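Local coordinates for trans-4-hydroxy-L-proline dehydratase (Clostridioides difficile 70-100-2010, PDB 6VXC), which catalyses the glycyl-radical-dependent dehydration of trans-4-hydroxy-L-proline to (S)-1-pyrroline-5-carboxylate in the anaerobic breakdown of hydroxyproline, at residues A225-A230 / C541-T546; H271-Y276 / I280-F285; I288-E293 / D298-G303; P302-Q307 / G458-E463; C333-F338 / L384-E389. All coordinates share one frame; numbering follows the deposited sequence.

Interaction 1: residues A225-A230 / C541-T546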
# COMPACT_ATOMS: atom_id res chain seq x y z
N ALA A 225 -15.57 20.70 11.01
CA ALA A 225 -16.96 20.72 11.46
C ALA A 225 -17.93 20.43 10.32
O ALA A 225 -18.92 19.71 10.50
CB ALA A 225 -17.28 22.08 12.11
N ILE A 226 -17.66 20.99 9.15
CA ILE A 226 -18.49 20.70 7.99
C ILE A 226 -18.37 19.23 7.60
O ILE A 226 -19.36 18.60 7.21
CB ILE A 226 -18.12 21.65 6.83
CG1 ILE A 226 -18.51 23.10 7.20
CG2 ILE A 226 -18.76 21.18 5.55
CD1 ILE A 226 -17.88 24.17 6.31
N ALA A 227 -17.17 18.66 7.68
CA ALA A 227 -17.00 17.24 7.40
C ALA A 227 -17.82 16.37 8.35
O ALA A 227 -18.39 15.35 7.94
CB ALA A 227 -15.52 16.87 7.46
N CYS A 228 -17.89 16.76 9.63
CA CYS A 228 -18.73 16.03 10.59
C CYS A 228 -20.19 16.04 10.17
O CYS A 228 -20.87 15.01 10.21
CB CYS A 228 -18.59 16.62 12.00
SG CYS A 228 -16.99 16.40 12.82
N ASP A 229 -20.70 17.22 9.80
CA ASP A 229 -22.08 17.31 9.32
C ASP A 229 -22.31 16.39 8.13
O ASP A 229 -23.39 15.82 7.98
CB ASP A 229 -22.42 18.75 8.92
CG ASP A 229 -22.49 19.70 10.09
OD1 ASP A 229 -22.79 19.25 11.21
OD2 ASP A 229 -22.26 20.91 9.87
N ALA A 230 -21.33 16.29 7.23
CA ALA A 230 -21.49 15.41 6.09
C ALA A 230 -21.65 13.96 6.53
O ALA A 230 -22.48 13.22 5.98
CB ALA A 230 -20.31 15.58 5.13
N CYS A 541 -7.62 17.55 3.85
CA CYS A 541 -8.59 16.47 4.04
C CYS A 541 -9.25 16.63 5.39
O CYS A 541 -8.91 15.94 6.35
CB CYS A 541 -7.91 15.10 3.88
SG CYS A 541 -6.32 14.94 4.77
N PRO A 542 -10.23 17.55 5.50
CA PRO A 542 -10.88 17.76 6.81
C PRO A 542 -11.53 16.51 7.37
O PRO A 542 -11.52 16.34 8.59
CB PRO A 542 -11.93 18.85 6.52
CG PRO A 542 -11.67 19.33 5.15
CD PRO A 542 -10.82 18.34 4.42
N LEU A 543 -12.10 15.64 6.54
CA LEU A 543 -12.71 14.44 7.13
C LEU A 543 -11.64 13.58 7.79
O LEU A 543 -11.74 13.26 8.98
CB LEU A 543 -13.49 13.64 6.09
CG LEU A 543 -14.10 12.32 6.61
CD1 LEU A 543 -15.07 12.60 7.77
CD2 LEU A 543 -14.82 11.53 5.50
N MET A 544 -10.57 13.24 7.07
CA MET A 544 -9.52 12.43 7.70
C MET A 544 -9.00 13.09 8.97
O MET A 544 -8.72 12.41 9.96
CB MET A 544 -8.38 12.16 6.72
CG MET A 544 -7.25 11.30 7.30
SD MET A 544 -7.75 9.56 7.50
CE MET A 544 -7.81 9.09 5.77
N SER A 545 -8.87 14.42 8.97
CA SER A 545 -8.33 15.11 10.13
C SER A 545 -9.17 14.88 11.38
O SER A 545 -8.63 14.88 12.49
CB SER A 545 -8.19 16.61 9.85
OG SER A 545 -7.32 16.83 8.74
N THR A 546 -10.49 14.70 11.24
CA THR A 546 -11.34 14.56 12.42
C THR A 546 -11.03 13.31 13.22
O THR A 546 -11.33 13.27 14.42
CB THR A 546 -12.83 14.55 12.05
OG1 THR A 546 -13.11 13.39 11.25
CG2 THR A 546 -13.24 15.85 11.29
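Ala227, on the long helix 214-248, plants its methyl group on the first turn of the short helix 542-546, a helix-on-helix crossing near a right angle (88° between the two axes) in the PFL-like part of this glycyl radical enzyme. The axes of the two short segments come within 8.4 Å, with the alanine methyl lying between them. Ala227 CB rests on backbone as much as on side chain: it lies 3.7 Å from Leu543 CA, and 4.2 Å from Pro542 CB on the same turn. Leu543 sets its CB against the alanine methyl, and the leucine side chain also packs on Phe72 and Phe192. Beside this, Cys228 and Thr546 make a second, lighter contact, sulfur against methyl. Lys196 and Ile199 of helix 192-205 also touch Cys228. No hydrogen bond crosses between the segments; the contact is buried and apolar. Thr546 spends its polar branch within its own segment: OG1, at chi1 64°, reaches back to Leu543 O at 2.7 Å in the plane of that carbonyl, an oxygen that also accepts from Thr546 N. The other branch, CG2, stands 4.1 Å from Cys228 SG.

Interaction 2: residues H271-Y276 / I280-F285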
# COMPACT_ATOMS: atom_id res chain seq x y z
N HIS A 271 -23.51 8.95 15.97
CA HIS A 271 -23.21 8.61 17.36
C HIS A 271 -22.20 7.47 17.42
O HIS A 271 -22.02 6.73 16.45
CB HIS A 271 -24.47 8.19 18.12
CG HIS A 271 -25.59 9.18 18.02
ND1 HIS A 271 -26.58 9.08 17.08
CD2 HIS A 271 -25.85 10.29 18.74
CE1 HIS A 271 -27.43 10.08 17.23
NE2 HIS A 271 -27.01 10.84 18.23
N LYS A 272 -21.56 7.33 18.57
CA LYS A 272 -20.59 6.26 18.74
C LYS A 272 -21.30 4.91 18.61
O LYS A 272 -22.48 4.78 18.96
CB LYS A 272 -19.88 6.35 20.09
CG LYS A 272 -20.66 5.88 21.31
CD LYS A 272 -19.76 5.77 22.54
CE LYS A 272 -20.54 5.55 23.84
NZ LYS A 272 -21.16 6.80 24.37
N PRO A 273 -20.63 3.90 18.06
CA PRO A 273 -21.26 2.58 17.94
C PRO A 273 -21.51 1.97 19.31
O PRO A 273 -20.72 2.14 20.24
CB PRO A 273 -20.22 1.77 17.15
CG PRO A 273 -18.93 2.44 17.45
CD PRO A 273 -19.24 3.91 17.57
N GLU A 274 -22.65 1.29 19.45
CA GLU A 274 -23.00 0.61 20.68
C GLU A 274 -22.89 -0.91 20.59
O GLU A 274 -22.79 -1.56 21.63
CB GLU A 274 -24.44 0.96 21.09
CG GLU A 274 -24.68 2.45 21.29
CD GLU A 274 -23.99 3.02 22.52
OE1 GLU A 274 -23.57 2.22 23.38
OE2 GLU A 274 -23.85 4.26 22.62
N THR A 275 -22.90 -1.47 19.39
CA THR A 275 -22.87 -2.91 19.18
C THR A 275 -21.77 -3.25 18.17
O THR A 275 -21.29 -2.40 17.43
CB THR A 275 -24.21 -3.43 18.67
OG1 THR A 275 -24.41 -2.97 17.33
CG2 THR A 275 -25.39 -2.91 19.56
N TYR A 276 -21.39 -4.54 18.15
CA TYR A 276 -20.42 -5.06 17.20
C TYR A 276 -20.84 -4.77 15.77
O TYR A 276 -20.03 -4.36 14.93
CB TYR A 276 -20.27 -6.56 17.45
CG TYR A 276 -19.40 -7.40 16.54
CD1 TYR A 276 -19.88 -7.87 15.33
CD2 TYR A 276 -18.13 -7.83 16.95
CE1 TYR A 276 -19.12 -8.68 14.53
CE2 TYR A 276 -17.36 -8.65 16.16
CZ TYR A 276 -17.87 -9.07 14.95
OH TYR A 276 -17.14 -9.89 14.14
N ILE A 280 -18.84 -2.20 13.04
CA ILE A 280 -18.41 -2.51 11.68
C ILE A 280 -19.00 -1.52 10.69
O ILE A 280 -18.31 -1.05 9.78
CB ILE A 280 -18.75 -3.97 11.32
CG1 ILE A 280 -17.88 -4.95 12.14
CG2 ILE A 280 -18.63 -4.19 9.81
CD1 ILE A 280 -18.28 -6.38 11.97
N GLN A 281 -20.28 -1.18 10.85
CA GLN A 281 -20.90 -0.22 9.94
C GLN A 281 -20.28 1.17 10.10
O GLN A 281 -20.09 1.87 9.11
CB GLN A 281 -22.41 -0.17 10.17
CG GLN A 281 -23.18 0.80 9.26
CD GLN A 281 -23.16 0.40 7.78
OE1 GLN A 281 -23.86 -0.52 7.38
NE2 GLN A 281 -22.38 1.11 6.97
N MET A 282 -19.96 1.57 11.33
CA MET A 282 -19.26 2.84 11.53
C MET A 282 -17.92 2.84 10.79
O MET A 282 -17.61 3.78 10.05
CB MET A 282 -19.05 3.11 13.03
CG MET A 282 -18.08 4.26 13.38
SD MET A 282 -18.69 5.92 12.96
CE MET A 282 -19.37 6.40 14.54
N TYR A 283 -17.12 1.78 10.95
CA TYR A 283 -15.86 1.74 10.23
C TYR A 283 -16.09 1.87 8.73
O TYR A 283 -15.40 2.65 8.06
CB TYR A 283 -15.06 0.46 10.50
CG TYR A 283 -13.95 0.43 9.47
CD1 TYR A 283 -12.82 1.22 9.64
CD2 TYR A 283 -14.11 -0.23 8.27
CE1 TYR A 283 -11.85 1.28 8.67
CE2 TYR A 283 -13.14 -0.17 7.28
CZ TYR A 283 -12.02 0.60 7.49
OH TYR A 283 -11.07 0.66 6.53
N TRP A 284 -17.07 1.13 8.18
CA TRP A 284 -17.23 1.11 6.73
C TRP A 284 -17.70 2.46 6.20
O TRP A 284 -17.29 2.87 5.10
CB TRP A 284 -18.18 -0.00 6.29
CG TRP A 284 -18.13 -0.11 4.79
CD1 TRP A 284 -19.13 0.16 3.91
CD2 TRP A 284 -16.98 -0.44 4.00
NE1 TRP A 284 -18.69 -0.00 2.63
CE2 TRP A 284 -17.37 -0.38 2.65
CE3 TRP A 284 -15.66 -0.81 4.31
CZ2 TRP A 284 -16.49 -0.65 1.60
CZ3 TRP A 284 -14.79 -1.09 3.26
CH2 TRP A 284 -15.21 -1.00 1.93
N PHE A 285 -18.57 3.16 6.93
CA PHE A 285 -18.97 4.51 6.53
C PHE A 285 -17.76 5.45 6.50
O PHE A 285 -17.60 6.24 5.56
CB PHE A 285 -20.04 5.06 7.48
CG PHE A 285 -21.45 4.63 7.14
CD1 PHE A 285 -21.82 4.36 5.82
CD2 PHE A 285 -22.42 4.53 8.14
CE1 PHE A 285 -23.13 3.97 5.51
CE2 PHE A 285 -23.73 4.14 7.84
CZ PHE A 285 -24.09 3.87 6.52
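Met282 and Pro273 meet at about a right angle, the methionine's terminal methyl reaching over to the proline ring in the loop that leads into helix 276-293. The methionine leaves its backbone with CG anti to N (chi1 168°), then bends at both following torsions, which brings the terminal methyl down on the loop. There CE lies 3.9 Å from Pro273 CD and 3.3 Å from His271 O, a close packing contact of a methyl with a carbonyl oxygen. Tyr276 and Ile280 form the other half of the contact, one helical turn apart. The tyrosine ring is met at a slant by the isoleucine's longer branch, whose CD1 comes 3.5 Å from Tyr276 CE1. That branch runs past the backbone as well, with Ile280 CG1 3.6 Å from Tyr276 O. The same carbonyl takes an i to i+4 helical hydrogen bond from Ile280 N at 3.1 Å, with an N-H...O angle of 156°. Thr275, the N-cap, accepts from Gln278 N with OG1 at the start of the helix. Tyr276 continues between helices 305-318 and 324-339, touching Phe312 and Leu330, and its hydroxyl bonds to Ala327 O; Met282, farther along, also packs on Ile187 of helix 186-189.

Interaction 3: residues I288-E293 / D298-G303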
# COMPACT_ATOMS: atom_id res chain seq x y z
N ILE A 288 -15.77 4.59 3.38
CA ILE A 288 -16.37 5.21 2.20
C ILE A 288 -16.08 6.71 2.19
O ILE A 288 -15.81 7.30 1.14
CB ILE A 288 -17.89 4.94 2.16
CG1 ILE A 288 -18.16 3.45 1.97
CG2 ILE A 288 -18.56 5.75 1.05
CD1 ILE A 288 -17.61 2.93 0.68
N GLY A 289 -16.17 7.34 3.35
CA GLY A 289 -15.92 8.75 3.46
C GLY A 289 -14.53 9.18 3.06
O GLY A 289 -14.37 10.03 2.18
N VAL A 290 -13.50 8.60 3.69
CA VAL A 290 -12.14 9.11 3.44
C VAL A 290 -11.67 8.75 2.05
O VAL A 290 -10.86 9.47 1.45
CB VAL A 290 -11.16 8.64 4.52
CG1 VAL A 290 -11.57 9.21 5.89
CG2 VAL A 290 -11.03 7.09 4.54
N THR A 291 -12.15 7.65 1.48
CA THR A 291 -11.72 7.28 0.14
C THR A 291 -12.54 7.94 -0.95
O THR A 291 -12.19 7.81 -2.13
CB THR A 291 -11.72 5.75 -0.06
OG1 THR A 291 -13.04 5.24 0.07
CG2 THR A 291 -10.80 5.08 0.97
N THR A 292 -13.63 8.63 -0.62
CA THR A 292 -14.26 9.50 -1.60
C THR A 292 -13.94 10.97 -1.37
O THR A 292 -14.10 11.76 -2.30
CB THR A 292 -15.79 9.29 -1.65
OG1 THR A 292 -16.37 9.46 -0.35
CG2 THR A 292 -16.14 7.91 -2.22
N GLU A 293 -13.49 11.35 -0.18
CA GLU A 293 -12.90 12.67 0.02
C GLU A 293 -11.72 12.90 -0.93
O GLU A 293 -11.64 13.93 -1.60
CB GLU A 293 -12.46 12.82 1.49
CG GLU A 293 -11.64 14.06 1.80
CD GLU A 293 -11.38 14.30 3.31
OE1 GLU A 293 -10.81 13.41 3.99
OE2 GLU A 293 -11.74 15.40 3.80
N ASP A 298 -3.65 3.26 -0.82
CA ASP A 298 -3.96 2.16 0.10
C ASP A 298 -5.31 2.32 0.77
O ASP A 298 -5.51 1.85 1.90
CB ASP A 298 -2.87 1.99 1.15
CG ASP A 298 -1.51 1.62 0.54
OD1 ASP A 298 -1.46 1.34 -0.67
OD2 ASP A 298 -0.52 1.61 1.28
N ALA A 299 -6.26 2.94 0.07
CA ALA A 299 -7.64 3.08 0.53
C ALA A 299 -7.73 3.45 2.00
O ALA A 299 -7.27 4.52 2.41
CB ALA A 299 -8.40 1.78 0.25
N PHE A 300 -8.34 2.59 2.81
CA PHE A 300 -8.39 2.76 4.26
C PHE A 300 -8.43 1.36 4.87
O PHE A 300 -8.68 0.38 4.18
CB PHE A 300 -9.61 3.62 4.70
CG PHE A 300 -9.43 4.31 6.03
CD1 PHE A 300 -8.24 4.94 6.35
CD2 PHE A 300 -10.45 4.36 6.94
CE1 PHE A 300 -8.07 5.60 7.55
CE2 PHE A 300 -10.30 5.02 8.16
CZ PHE A 300 -9.11 5.64 8.47
N THR A 301 -8.16 1.28 6.17
CA THR A 301 -8.20 -0.02 6.84
C THR A 301 -8.48 0.19 8.31
O THR A 301 -7.95 1.14 8.91
CB THR A 301 -6.88 -0.81 6.68
OG1 THR A 301 -6.87 -1.90 7.61
CG2 THR A 301 -5.66 0.07 6.94
N PRO A 302 -9.23 -0.70 8.95
CA PRO A 302 -9.41 -0.60 10.40
C PRO A 302 -8.15 -0.92 11.18
O PRO A 302 -8.11 -0.67 12.40
CB PRO A 302 -10.53 -1.62 10.67
CG PRO A 302 -10.33 -2.63 9.60
CD PRO A 302 -9.91 -1.88 8.38
N GLY A 303 -7.11 -1.44 10.52
CA GLY A 303 -5.87 -1.73 11.22
C GLY A 303 -6.01 -2.91 12.16
O GLY A 303 -6.15 -4.04 11.71
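The last turns of helix 276-293 pack against the irregular loop that follows, in which residues 298-303 run back alongside the helix toward helix 305-318. Val290 and Phe300 carry the contact through a CH-pi interaction. Val290 CG2 sits over one face of the phenyl ring, 3.9 Å from its centroid and 25° off the normal. It is displaced toward the rim, where the ring joins CB, and so CG is the nearest ring atom at 3.5 Å. With chi1 of Val290 at -63°, CG2 stands between the backbone N and the carbonyl carbon and is the branch presented to the ring; CG1 plays no part in the touch. Next along the helix, Thr291 lays its methyl on the loop backbone, CG2 being 3.6 Å from Ala299 C and 4.2 Å from Phe300 CB. Its hydroxyl is engaged elsewhere, bonded to His287 O. Val286 and His287 of the same helix also touch Phe300, and Met544 approaches from helix 542-546. The contact is buried near the middle of the molecule: the side chain of Ala299 is about 12 Å from that of Glu456, the proton acceptor by similarity. Beyond the phenylalanine the loop folds into an ST turn, Thr301 OG1 accepting from Gly303 N at 3.0 Å with an N-H...O angle of 167° while also bonding to Asn362 O.

Interaction 4: residues P302-Q307 / G458-E463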
# COMPACT_ATOMS: atom_id res chain seq x y z
N PRO A 302 -9.23 -0.70 8.95
CA PRO A 302 -9.41 -0.60 10.40
C PRO A 302 -8.15 -0.92 11.18
O PRO A 302 -8.11 -0.67 12.40
CB PRO A 302 -10.53 -1.62 10.67
CG PRO A 302 -10.33 -2.63 9.60
CD PRO A 302 -9.91 -1.88 8.38
N GLY A 303 -7.11 -1.44 10.52
CA GLY A 303 -5.87 -1.73 11.22
C GLY A 303 -6.01 -2.91 12.16
O GLY A 303 -6.15 -4.04 11.71
N ARG A 304 -5.97 -2.65 13.48
CA ARG A 304 -6.01 -3.71 14.49
C ARG A 304 -7.47 -4.08 14.80
O ARG A 304 -7.98 -3.89 15.90
CB ARG A 304 -5.25 -3.27 15.73
CG ARG A 304 -3.79 -2.84 15.47
CD ARG A 304 -2.82 -4.02 15.20
NE ARG A 304 -2.63 -4.78 16.43
CZ ARG A 304 -3.19 -5.96 16.68
NH1 ARG A 304 -3.94 -6.53 15.75
NH2 ARG A 304 -3.00 -6.54 17.85
N LEU A 305 -8.12 -4.62 13.76
CA LEU A 305 -9.55 -4.88 13.80
C LEU A 305 -9.94 -5.79 14.96
O LEU A 305 -10.93 -5.52 15.64
CB LEU A 305 -10.00 -5.48 12.46
CG LEU A 305 -11.49 -5.82 12.29
CD1 LEU A 305 -12.37 -4.59 12.45
CD2 LEU A 305 -11.74 -6.50 10.93
N ASP A 306 -9.15 -6.84 15.23
CA ASP A 306 -9.53 -7.76 16.31
C ASP A 306 -9.45 -7.08 17.68
O ASP A 306 -10.19 -7.45 18.59
CB ASP A 306 -8.70 -9.07 16.30
CG ASP A 306 -7.15 -8.88 16.35
OD1 ASP A 306 -6.65 -7.74 16.45
OD2 ASP A 306 -6.44 -9.93 16.31
N GLN A 307 -8.58 -6.07 17.84
CA GLN A 307 -8.54 -5.34 19.10
C GLN A 307 -9.75 -4.43 19.26
O GLN A 307 -10.31 -4.31 20.35
CB GLN A 307 -7.25 -4.53 19.22
CG GLN A 307 -5.94 -5.35 19.04
CD GLN A 307 -5.89 -6.56 19.95
OE1 GLN A 307 -5.79 -6.43 21.18
NE2 GLN A 307 -5.98 -7.74 19.36
N GLY A 458 3.65 1.85 10.86
CA GLY A 458 3.08 3.12 11.24
C GLY A 458 2.34 3.05 12.55
O GLY A 458 1.96 1.97 13.02
N CYS A 459 2.10 4.22 13.12
CA CYS A 459 1.36 4.32 14.36
C CYS A 459 -0.10 4.66 14.03
O CYS A 459 -0.45 5.83 13.81
CB CYS A 459 2.00 5.34 15.29
SG CYS A 459 1.16 5.41 16.88
N PHE A 460 -0.94 3.63 14.01
CA PHE A 460 -2.30 3.70 13.46
C PHE A 460 -3.14 4.78 14.13
O PHE A 460 -3.24 4.82 15.35
CB PHE A 460 -3.00 2.34 13.63
CG PHE A 460 -2.35 1.21 12.87
CD1 PHE A 460 -1.43 1.46 11.86
CD2 PHE A 460 -2.68 -0.12 13.17
CE1 PHE A 460 -0.85 0.41 11.15
CE2 PHE A 460 -2.11 -1.16 12.46
CZ PHE A 460 -1.19 -0.91 11.46
N GLY A 461 -3.74 5.64 13.34
CA GLY A 461 -4.57 6.71 13.86
C GLY A 461 -3.83 7.89 14.47
O GLY A 461 -4.48 8.80 14.97
N LYS A 462 -2.50 7.90 14.45
CA LYS A 462 -1.76 8.99 15.06
C LYS A 462 -0.61 9.50 14.19
O LYS A 462 0.20 10.31 14.65
CB LYS A 462 -1.19 8.57 16.41
CG LYS A 462 -2.20 8.12 17.46
CD LYS A 462 -1.47 7.53 18.66
CE LYS A 462 -2.35 7.47 19.91
NZ LYS A 462 -3.69 6.96 19.61
N GLU A 463 -0.51 9.05 12.94
CA GLU A 463 0.67 9.32 12.13
C GLU A 463 0.26 9.56 10.69
O GLU A 463 -0.62 8.88 10.16
CB GLU A 463 1.69 8.15 12.21
CG GLU A 463 2.95 8.38 11.40
CD GLU A 463 4.01 7.31 11.60
OE1 GLU A 463 3.70 6.24 12.18
OE2 GLU A 463 5.17 7.54 11.18
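Phe460 reaches across from the 458-463 loop to the entry of helix 305-318, and its ring does all the touching from that side. Its CB sets off toward the other segment with CG anti to the carbonyl carbon (chi1 -63°); the CD2-CE2 side of the ring faces that segment. CD2 meets Arg304 CG at 3.7 Å, the methylene lying at the ring edge and near its plane. CE2, the next atom, is 3.8 Å from Arg304 CG, and comes 4.0 Å from Gly303 CA and equally near Arg304 CD. Gly303, with positive phi, presents its bare CA to the ring. The contact with arginine is made by methylenes, not by charge: bent at chi2 and chi3, the chain takes its guanidinium away to Gly366 O and Ile368 O, with a weak bond and salt bridge from NH1 to Asp306 OD1. Arg304 is both the N-cap of helix 305-318 and the centre of an inverse gamma turn. The Phe460 side chain lies about 8 Å from that of Glu456, the proton acceptor by similarity, which places this packing in the loop after strand 456-458, a strand that begins with Glu456, two residues past Cys454, the radical cysteine by similarity.

Interaction 5: residues C333-F338 / L384-E389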
# COMPACT_ATOMS: atom_id res chain seq x y z
N CYS A 333 -19.46 -10.23 5.38
CA CYS A 333 -20.05 -9.10 4.68
C CYS A 333 -19.03 -7.99 4.48
O CYS A 333 -18.90 -7.44 3.38
CB CYS A 333 -21.27 -8.58 5.44
SG CYS A 333 -22.74 -9.63 5.39
N LEU A 334 -18.30 -7.63 5.55
CA LEU A 334 -17.25 -6.62 5.46
C LEU A 334 -16.21 -6.97 4.40
O LEU A 334 -15.82 -6.12 3.60
CB LEU A 334 -16.57 -6.45 6.82
CG LEU A 334 -15.51 -5.34 6.83
CD1 LEU A 334 -16.11 -4.01 6.37
CD2 LEU A 334 -14.87 -5.20 8.20
N TRP A 335 -15.74 -8.22 4.39
CA TRP A 335 -14.76 -8.66 3.41
C TRP A 335 -15.24 -8.39 1.99
O TRP A 335 -14.50 -7.85 1.16
CB TRP A 335 -14.45 -10.15 3.60
CG TRP A 335 -13.10 -10.42 4.23
CD1 TRP A 335 -12.11 -11.19 3.72
CD2 TRP A 335 -12.60 -9.89 5.46
NE1 TRP A 335 -11.02 -11.18 4.55
CE2 TRP A 335 -11.29 -10.39 5.63
CE3 TRP A 335 -13.13 -9.05 6.45
CZ2 TRP A 335 -10.51 -10.09 6.74
CZ3 TRP A 335 -12.34 -8.73 7.55
CH2 TRP A 335 -11.06 -9.26 7.69
N VAL A 336 -16.51 -8.73 1.72
CA VAL A 336 -17.06 -8.50 0.39
C VAL A 336 -17.08 -7.00 0.08
O VAL A 336 -16.82 -6.59 -1.05
CB VAL A 336 -18.47 -9.12 0.28
CG1 VAL A 336 -19.14 -8.64 -1.00
CG2 VAL A 336 -18.40 -10.65 0.35
N LYS A 337 -17.39 -6.16 1.08
CA LYS A 337 -17.43 -4.72 0.83
C LYS A 337 -16.07 -4.20 0.36
O LYS A 337 -15.98 -3.42 -0.60
CB LYS A 337 -17.89 -3.94 2.06
CG LYS A 337 -19.29 -4.27 2.54
CD LYS A 337 -20.36 -4.07 1.44
CE LYS A 337 -20.40 -2.69 0.84
NZ LYS A 337 -21.46 -2.52 -0.22
N PHE A 338 -14.99 -4.62 1.03
CA PHE A 338 -13.65 -4.29 0.55
C PHE A 338 -13.47 -4.74 -0.90
O PHE A 338 -12.97 -3.99 -1.74
CB PHE A 338 -12.58 -4.95 1.42
CG PHE A 338 -12.32 -4.27 2.74
CD1 PHE A 338 -11.57 -3.11 2.81
CD2 PHE A 338 -12.75 -4.86 3.93
CE1 PHE A 338 -11.29 -2.52 4.02
CE2 PHE A 338 -12.48 -4.27 5.15
CZ PHE A 338 -11.75 -3.10 5.20
N LEU A 384 -9.41 -15.13 10.93
CA LEU A 384 -8.73 -16.18 10.19
C LEU A 384 -9.72 -17.11 9.49
O LEU A 384 -9.52 -17.47 8.32
CB LEU A 384 -7.80 -16.98 11.12
CG LEU A 384 -6.56 -16.28 11.66
CD1 LEU A 384 -5.62 -17.30 12.31
CD2 LEU A 384 -5.82 -15.50 10.56
N ASP A 385 -10.83 -17.45 10.16
CA ASP A 385 -11.85 -18.27 9.51
C ASP A 385 -12.47 -17.56 8.31
O ASP A 385 -12.72 -18.19 7.27
CB ASP A 385 -12.95 -18.67 10.50
CG ASP A 385 -12.50 -19.73 11.50
OD1 ASP A 385 -11.51 -20.43 11.24
OD2 ASP A 385 -13.16 -19.85 12.55
N VAL A 386 -12.78 -16.26 8.42
CA VAL A 386 -13.43 -15.62 7.28
C VAL A 386 -12.45 -15.42 6.12
O VAL A 386 -12.82 -15.57 4.95
CB VAL A 386 -14.17 -14.31 7.65
CG1 VAL A 386 -14.31 -14.08 9.15
CG2 VAL A 386 -13.64 -13.10 6.90
N MET A 387 -11.18 -15.08 6.40
CA MET A 387 -10.27 -14.89 5.27
C MET A 387 -10.03 -16.22 4.56
O MET A 387 -10.00 -16.27 3.32
CB MET A 387 -8.95 -14.25 5.72
CG MET A 387 -8.01 -15.13 6.51
SD MET A 387 -6.36 -14.43 6.77
CE MET A 387 -5.72 -14.48 5.09
N ASP A 388 -9.94 -17.31 5.32
CA ASP A 388 -9.81 -18.66 4.77
C ASP A 388 -11.01 -19.00 3.89
O ASP A 388 -10.87 -19.35 2.71
CB ASP A 388 -9.68 -19.63 5.94
CG ASP A 388 -9.21 -21.02 5.56
OD1 ASP A 388 -8.75 -21.25 4.42
OD2 ASP A 388 -9.30 -21.90 6.46
N GLU A 389 -12.23 -18.84 4.43
CA GLU A 389 -13.42 -19.18 3.67
C GLU A 389 -13.59 -18.29 2.44
O GLU A 389 -13.85 -18.78 1.33
CB GLU A 389 -14.67 -19.07 4.55
CG GLU A 389 -15.97 -19.35 3.79
CD GLU A 389 -16.11 -20.81 3.36
OE1 GLU A 389 -15.70 -21.69 4.14
OE2 GLU A 389 -16.61 -21.06 2.25
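Trp335 turns one face of its indole to Val386 CG2, which stands almost squarely over the five-membered ring, 3.7 Å from the centroid and only 10° off the normal. This CH-pi contact joins helix 324-339 to helix 378-390. The methyl is shared out evenly: Trp335 CD2 is 3.7 Å from it and CE2 3.8 Å, with CG at the same distance as CE2. The two side chains cross at about a right angle. Both depart from the usual staggered torsions, with chi1 at -106° for Trp335 and -11° for Val386; the near-eclipsed valine brings CG2 over the indole. Met387 supplies the second touch, from the start of its side chain: CB lies 3.9 Å from Trp335 NE1, and its CA is equally close, while the end of the side chain leads away; Met387 also touches Gln423. Pro395 and Leu305 also touch the tryptophan, and Leu331 of helix 324-339 packs on Val386. Asp385 and Asp388, on helix 378-390, are both salt-bridged to Arg412. Across the two segments no hydrogen bond or salt bridge is made, so the contact probably rests mainly on dispersion between methyl and indole face, as in aliphatic CH-pi contacts.

All five contacts lie in the PFL-like part of the chain, and interaction 1 closes the long loop in which the others are nested. Helix 276-293 is the common thread: interaction 2 uses its beginning and interaction 3 its end, with centres about 15 Å apart. From there Glu293 hydrogen-bonds Leu543 N and Met544 N of interaction 1. Interactions 3 and 4 share Pro302 and Gly303, so the chain passes directly from one into the other. Interaction 5 is nested inside the loop of interaction 4 and touches it through Leu305 and Trp335. Trp284 packs on 333-338, joining interactions 2 and 5. Interactions 1 and 5, about 29 Å apart between centres, are thus linked through buried contacts, interactions 3 and 4 coming nearest Glu456.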